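Local coordinates for protein ornithine cyclodeaminase (Methanococcus maripaludis S2, PDB 3C2Q) that catalyses the NAD-dependent conversion of L-ornithine to L-proline with release of ammonia, at residues I230-Q233 with C234-N238. Numbering follows the deposited sequence.
Sequences IMYQ and CIKNN
Tyr232 and Lys236, one helical turn apart, meet in a CH-pi contact. The lysine lays CG over one face of the tyrosine ring, 3.7 Å from the centroid and 18° off the normal. Its chain runs past the hydroxyl end of the ring, where CE comes 3.6 Å from Tyr232 OH. The chi1 of Tyr232, 172°, turns CG away from the backbone N and sends the ring toward the next turn. Replacing Tyr232 by an alanine would probably cost the Lys236 methylenes their aromatic platform and leave them freer to turn.

Side-chain amides make the second group. Asn237 and Gln233 lie alongside each other with amide planes 25° apart. Asn237 ND2 donates to the backbone Gln233 O at 2.9 Å, in the carbonyl plane on a lone pair. It also makes a weak bond to Gln233 OE1. Because Asn237 N bonds to Gln233 O as well, that carbonyl takes two donors from one residue.

Backbone bonds follow the alpha-helical i to i+4 pattern. Cys234 N, Ile235 N and Lys236 N donate to Ile230 O, Met231 O and Tyr232 O. Asn238, with positive phi, leaves the helix in a Schellman motif; Asn238 N bonds back into the last turn, to Ile235 O at 3.3 Å.

Asp177 accepts from Ile230 N and Met231 N at the start of this short helix of the Rossmann-fold region. Ile230 and Gln233 pack on helix 152-160, while the selenomethionine Met231, Tyr232 and Ile235 pack on helix 217-222. Cys234 meets Tyr241 and Ile167, on the edge strand 241-244 and its neighbour 166-170 of the parallel sheet.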
ATOM      1  N   ILE B 230      17.788  -0.480 -23.201  1.00 19.94           N
ATOM      2  CA  ILE B 230      17.480   0.941 -23.095  1.00 18.35           C
ATOM      3  C   ILE B 230      18.726   1.814 -23.288  1.00 19.41           C
ATOM      4  O   ILE B 230      18.689   2.763 -24.065  1.00 19.94           O
ATOM      5  CB  ILE B 230      16.828   1.256 -21.718  1.00 18.34           C
ATOM      6  CG1 ILE B 230      15.481   0.535 -21.566  1.00 17.05           C
ATOM      7  CG2 ILE B 230      16.675   2.783 -21.552  1.00 19.29           C
ATOM      8  CD1 ILE B 230      15.101   0.248 -20.036  1.00 16.96           C
HETATM    9  N   MSE B 231      19.799   1.524 -22.563  1.00 19.67           N
HETATM   10  CA  MSE B 231      21.008   2.348 -22.612  1.00 21.80           C
HETATM   11  C   MSE B 231      21.633   2.241 -24.024  1.00 21.71           C
HETATM   12  O   MSE B 231      22.050   3.250 -24.593  1.00 22.48           O
HETATM   13  CB  MSE B 231      22.027   1.897 -21.552  1.00 21.37           C
HETATM   14  CG  MSE B 231      21.479   1.814 -20.105  1.00 25.18           C
HETATM   15 SE   MSE B 231      20.491   3.485 -19.696  1.00 41.02          SE
HETATM   16  CE  MSE B 231      21.950   4.643 -19.676  1.00 22.56           C
ATOM     17  N   TYR B 232      21.652   1.031 -24.574  1.00 21.93           N
ATOM     18  CA  TYR B 232      22.039   0.823 -25.987  1.00 23.17           C
ATOM     19  C   TYR B 232      21.260   1.723 -26.955  1.00 23.73           C
ATOM     20  O   TYR B 232      21.850   2.441 -27.770  1.00 25.16           O
ATOM     21  CB  TYR B 232      21.883  -0.645 -26.372  1.00 23.19           C
ATOM     22  CG  TYR B 232      22.069  -0.927 -27.858  1.00 24.29           C
ATOM     23  CD1 TYR B 232      23.342  -1.189 -28.388  1.00 23.73           C
ATOM     24  CD2 TYR B 232      20.973  -0.935 -28.729  1.00 22.74           C
ATOM     25  CE1 TYR B 232      23.509  -1.455 -29.768  1.00 24.36           C
ATOM     26  CE2 TYR B 232      21.132  -1.203 -30.116  1.00 23.41           C
ATOM     27  CZ  TYR B 232      22.409  -1.461 -30.612  1.00 25.55           C
ATOM     28  OH  TYR B 232      22.572  -1.714 -31.963  1.00 28.14           O
ATOM     29  N   GLN B 233      19.939   1.718 -26.864  1.00 23.11           N
ATOM     30  CA  GLN B 233      19.163   2.571 -27.727  1.00 22.97           C
ATOM     31  C   GLN B 233      19.428   4.059 -27.517  1.00 23.06           C
ATOM     32  O   GLN B 233      19.309   4.834 -28.477  1.00 22.26           O
ATOM     33  CB  GLN B 233      17.673   2.279 -27.652  1.00 22.69           C
ATOM     34  CG  GLN B 233      17.309   0.894 -28.194  1.00 23.16           C
ATOM     35  CD  GLN B 233      17.510   0.739 -29.701  1.00 24.16           C
ATOM     36  OE1 GLN B 233      17.618   1.724 -30.445  1.00 25.44           O
ATOM     37  NE2 GLN B 233      17.561  -0.516 -30.150  1.00 23.55           N
ATOM     38  N   CYS B 234      19.752   4.458 -26.290  1.00 22.33           N
ATOM     39  CA  CYS B 234      20.106   5.865 -26.042  1.00 23.25           C
ATOM     40  C   CYS B 234      21.400   6.219 -26.789  1.00 24.08           C
ATOM     41  O   CYS B 234      21.484   7.280 -27.415  1.00 24.24           O
ATOM     42  CB  CYS B 234      20.269   6.161 -24.543  1.00 22.52           C
ATOM     43  SG  CYS B 234      18.670   6.212 -23.655  1.00 24.66           S
ATOM     44  N   ILE B 235      22.405   5.351 -26.680  1.00 25.84           N
ATOM     45  CA  ILE B 235      23.657   5.545 -27.426  1.00 27.37           C
ATOM     46  C   ILE B 235      23.376   5.653 -28.930  1.00 28.61           C
ATOM     47  O   ILE B 235      23.797   6.625 -29.580  1.00 28.70           O
ATOM     48  CB  ILE B 235      24.688   4.429 -27.126  1.00 27.39           C
ATOM     49  CG1 ILE B 235      25.112   4.471 -25.635  1.00 26.91           C
ATOM     50  CG2 ILE B 235      25.924   4.508 -28.090  1.00 26.69           C
ATOM     51  CD1 ILE B 235      25.559   5.893 -25.114  1.00 25.78           C
ATOM     52  N   LYS B 236      22.638   4.688 -29.470  1.00 29.67           N
ATOM     53  CA  LYS B 236      22.428   4.620 -30.928  1.00 31.20           C
ATOM     54  C   LYS B 236      21.663   5.790 -31.449  1.00 31.68           C
ATOM     55  O   LYS B 236      21.866   6.205 -32.597  1.00 32.11           O
ATOM     56  CB  LYS B 236      21.691   3.350 -31.342  1.00 31.20           C
ATOM     57  CG  LYS B 236      22.386   2.064 -30.942  1.00 34.35           C
ATOM     58  CD  LYS B 236      23.849   1.969 -31.416  1.00 39.27           C
ATOM     59  CE  LYS B 236      23.973   1.457 -32.832  1.00 43.01           C
ATOM     60  NZ  LYS B 236      25.372   0.961 -33.085  1.00 45.77           N
ATOM     61  N   ASN B 237      20.761   6.326 -30.626  1.00 30.78           N
ATOM     62  CA  ASN B 237      19.862   7.353 -31.099  1.00 30.87           C
ATOM     63  C   ASN B 237      20.222   8.726 -30.566  1.00 30.51           C
ATOM     64  O   ASN B 237      19.482   9.672 -30.758  1.00 30.09           O
ATOM     65  CB  ASN B 237      18.402   6.970 -30.783  1.00 31.15           C
ATOM     66  CG  ASN B 237      17.946   5.790 -31.591  1.00 32.43           C
ATOM     67  OD1 ASN B 237      17.650   5.934 -32.776  1.00 35.72           O
ATOM     68  ND2 ASN B 237      17.920   4.609 -30.979  1.00 30.67           N
ATOM     69  N   ASN B 238      21.384   8.807 -29.921  1.00 30.73           N
ATOM     70  CA  ASN B 238      21.881  10.040 -29.312  1.00 31.62           C
ATOM     71  C   ASN B 238      20.859  10.674 -28.362  1.00 30.95           C
ATOM     72  O   ASN B 238      20.620  11.891 -28.411  1.00 30.36           O
ATOM     73  CB  ASN B 238      22.345  11.043 -30.390  1.00 33.76           C
ATOM     74  CG  ASN B 238      23.263  10.402 -31.430  1.00 38.20           C
ATOM     75  OD1 ASN B 238      22.968  10.427 -32.630  1.00 46.19           O
ATOM     76  ND2 ASN B 238      24.369   9.807 -30.975  1.00 42.97           N
TER